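Local coordinates for De novo designed switch protein caging a hemagglutinin binder (sCageHA267_1S) (Synthetic construct, PDB 7CBC) that is a designed switch, built on a six-helix bundle, that cages a hemagglutinin binder, probably releasing it when the biosensor is triggered, at residues L27-R32 with K65-R70. Residues are numbered along the deposited sequence; the frame is centred on the assembly and turned at random.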
loop_
_atom_site.group_PDB
_atom_site.type_symbol
_atom_site.label_atom_id
_atom_site.label_comp_id
_atom_site.label_asym_id
_atom_site.label_seq_id
_atom_site.Cartn_x
_atom_site.Cartn_y
_atom_site.Cartn_z
ATOM N N LEU A 27 -5.044 0.047 -3.675
ATOM C CA LEU A 27 -6.135 -0.862 -3.350
ATOM C C LEU A 27 -7.276 -0.739 -4.355
ATOM O O LEU A 27 -7.804 -1.748 -4.833
ATOM C CB LEU A 27 -6.637 -0.578 -1.938
ATOM C CG LEU A 27 -7.706 -1.558 -1.482
ATOM C CD1 LEU A 27 -7.057 -2.911 -1.268
ATOM C CD2 LEU A 27 -8.370 -1.065 -0.213
ATOM N N GLU A 28 -7.681 0.494 -4.671
ATOM C CA GLU A 28 -8.732 0.711 -5.656
ATOM C C GLU A 28 -8.373 0.049 -6.985
ATOM O O GLU A 28 -9.167 -0.713 -7.542
ATOM C CB GLU A 28 -8.971 2.207 -5.848
ATOM C CG GLU A 28 -10.274 2.561 -6.572
ATOM C CD GLU A 28 -10.161 2.521 -8.105
ATOM O OE1 GLU A 28 -9.032 2.640 -8.639
ATOM O OE2 GLU A 28 -11.212 2.366 -8.777
ATOM N N ALA A 29 -7.172 0.330 -7.497
ATOM C CA ALA A 29 -6.741 -0.235 -8.765
ATOM C C ALA A 29 -6.718 -1.751 -8.723
ATOM O O ALA A 29 -7.005 -2.403 -9.733
ATOM C CB ALA A 29 -5.358 0.296 -9.130
HETATM N N MSE A 30 -6.368 -2.326 -7.577
HETATM C CA MSE A 30 -6.361 -3.771 -7.412
HETATM C C MSE A 30 -7.797 -4.288 -7.395
HETATM O O MSE A 30 -8.083 -5.373 -7.904
HETATM C CB MSE A 30 -5.611 -4.168 -6.124
HETATM C CG MSE A 30 -5.541 -5.683 -5.887
HETATM SE SE MSE A 30 -5.056 -6.133 -4.040
HETATM C CE MSE A 30 -6.792 -5.840 -3.195
ATOM N N ALA A 31 -8.710 -3.492 -6.829
ATOM C CA ALA A 31 -10.123 -3.850 -6.904
ATOM C C ALA A 31 -10.615 -3.832 -8.346
ATOM O O ALA A 31 -11.343 -4.741 -8.771
ATOM C CB ALA A 31 -10.961 -2.910 -6.042
ATOM N N ARG A 32 -10.209 -2.824 -9.124
ATOM C CA ARG A 32 -10.619 -2.773 -10.524
ATOM C C ARG A 32 -10.052 -3.948 -11.306
ATOM O O ARG A 32 -10.781 -4.598 -12.062
ATOM C CB ARG A 32 -10.197 -1.459 -11.176
ATOM C CG ARG A 32 -10.629 -0.199 -10.438
ATOM C CD ARG A 32 -12.095 0.136 -10.627
ATOM N NE ARG A 32 -12.965 -0.784 -9.906
ATOM C CZ ARG A 32 -13.268 -0.687 -8.617
ATOM N NH1 ARG A 32 -12.778 0.308 -7.871
ATOM N NH2 ARG A 32 -14.066 -1.592 -8.069
ATOM N N LYS A 65 -3.956 -2.637 -18.712
ATOM C CA LYS A 65 -2.754 -1.825 -18.814
ATOM C C LYS A 65 -3.061 -0.360 -18.546
ATOM O O LYS A 65 -2.218 0.360 -17.999
ATOM C CB LYS A 65 -2.090 -2.015 -20.181
ATOM C CG LYS A 65 -1.209 -3.278 -20.266
ATOM C CD LYS A 65 -1.915 -4.435 -20.967
ATOM C CE LYS A 65 -1.473 -5.823 -20.464
ATOM N NZ LYS A 65 -1.940 -6.154 -19.076
ATOM N N GLU A 66 -4.267 0.086 -18.891
ATOM C CA GLU A 66 -4.669 1.438 -18.549
ATOM C C GLU A 66 -4.775 1.599 -17.034
ATOM O O GLU A 66 -4.259 2.568 -16.470
ATOM C CB GLU A 66 -5.989 1.775 -19.246
ATOM C CG GLU A 66 -6.506 3.178 -18.960
ATOM C CD GLU A 66 -5.511 4.274 -19.344
ATOM O OE1 GLU A 66 -4.602 4.019 -20.174
ATOM O OE2 GLU A 66 -5.639 5.396 -18.805
ATOM N N ILE A 67 -5.416 0.641 -16.355
ATOM C CA ILE A 67 -5.481 0.669 -14.895
ATOM C C ILE A 67 -4.082 0.721 -14.301
ATOM O O ILE A 67 -3.808 1.495 -13.377
ATOM C CB ILE A 67 -6.269 -0.548 -14.376
ATOM C CG1 ILE A 67 -7.763 -0.367 -14.642
ATOM C CG2 ILE A 67 -5.999 -0.775 -12.884
ATOM C CD1 ILE A 67 -8.579 -1.591 -14.342
ATOM N N ILE A 68 -3.167 -0.081 -14.839
ATOM C CA ILE A 68 -1.826 -0.159 -14.282
ATOM C C ILE A 68 -1.040 1.112 -14.587
ATOM O O ILE A 68 -0.357 1.663 -13.710
ATOM C CB ILE A 68 -1.134 -1.428 -14.805
ATOM C CG1 ILE A 68 -1.642 -2.639 -14.015
ATOM C CG2 ILE A 68 0.374 -1.323 -14.724
ATOM C CD1 ILE A 68 -1.596 -3.928 -14.783
ATOM N N ARG A 69 -1.148 1.619 -15.819
ATOM C CA ARG A 69 -0.448 2.853 -16.167
ATOM C C ARG A 69 -0.951 4.039 -15.348
ATOM O O ARG A 69 -0.168 4.931 -15.000
ATOM C CB ARG A 69 -0.585 3.127 -17.664
ATOM C CG ARG A 69 -0.018 4.464 -18.107
ATOM C CD ARG A 69 -0.589 4.933 -19.456
ATOM N NE ARG A 69 -1.926 5.520 -19.332
ATOM C CZ ARG A 69 -2.188 6.675 -18.719
ATOM N NH1 ARG A 69 -1.211 7.378 -18.165
ATOM N NH2 ARG A 69 -3.432 7.127 -18.654
ATOM N N ARG A 70 -2.238 4.074 -15.017
ATOM C CA ARG A 70 -2.718 5.182 -14.204
ATOM C C ARG A 70 -2.330 5.002 -12.732
ATOM O O ARG A 70 -2.096 5.989 -12.029
ATOM C CB ARG A 70 -4.229 5.331 -14.396
ATOM C CG ARG A 70 -4.933 6.086 -13.306
ATOM C CD ARG A 70 -6.310 5.519 -13.065
ATOM N NE ARG A 70 -6.175 4.104 -12.763
ATOM C CZ ARG A 70 -5.656 3.611 -11.641
ATOM N NH1 ARG A 70 -5.224 4.410 -10.640
ATOM N NH2 ARG A 70 -5.565 2.299 -11.521
#
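Two neighbouring helices of the designed bundle, 3-46 and 50-93, meet here in an antiparallel pair, where Ala29 and Arg32 face Ile67 and Arg70. The short segments run at 176° to each other with their axes 10.0 Å apart, and the small Ala29 lies level with Ile67, their CA atoms 6.3 Å apart. Ile67 reaches over with both arms. Its CG2 branch, anti to the backbone N, lies 3.7 Å from Ala29 O and also touches Ala29 CB. The longer arm ends with CD1 3.6 Å from Arg32 CB, at the root of a side chain whose later carbons bend away. With an alanine here both branches are gone, which would probably open a gap beside Ala29 and the CB of Arg32. At the outer margin Arg70 NH2 comes edge-on to within 3.1 Å of Ala29 CB, too close for a relaxed contact, so the exact placement of this end is doubtful. Within its own helix, Glu28 OE2 takes a nearly straight hydrogen bond from Arg32 NH1 (2.7 Å), part of a salt bridge; the donor comes from above the carboxylate plane, while Arg32 NH2 pairs with Glu35. Ile67 also packs on Leu33 and Leu36 of helix 3-46, extending an apolar seam edged by charged residues, as expected between antiparallel neighbouring helices of a designed six-helix bundle.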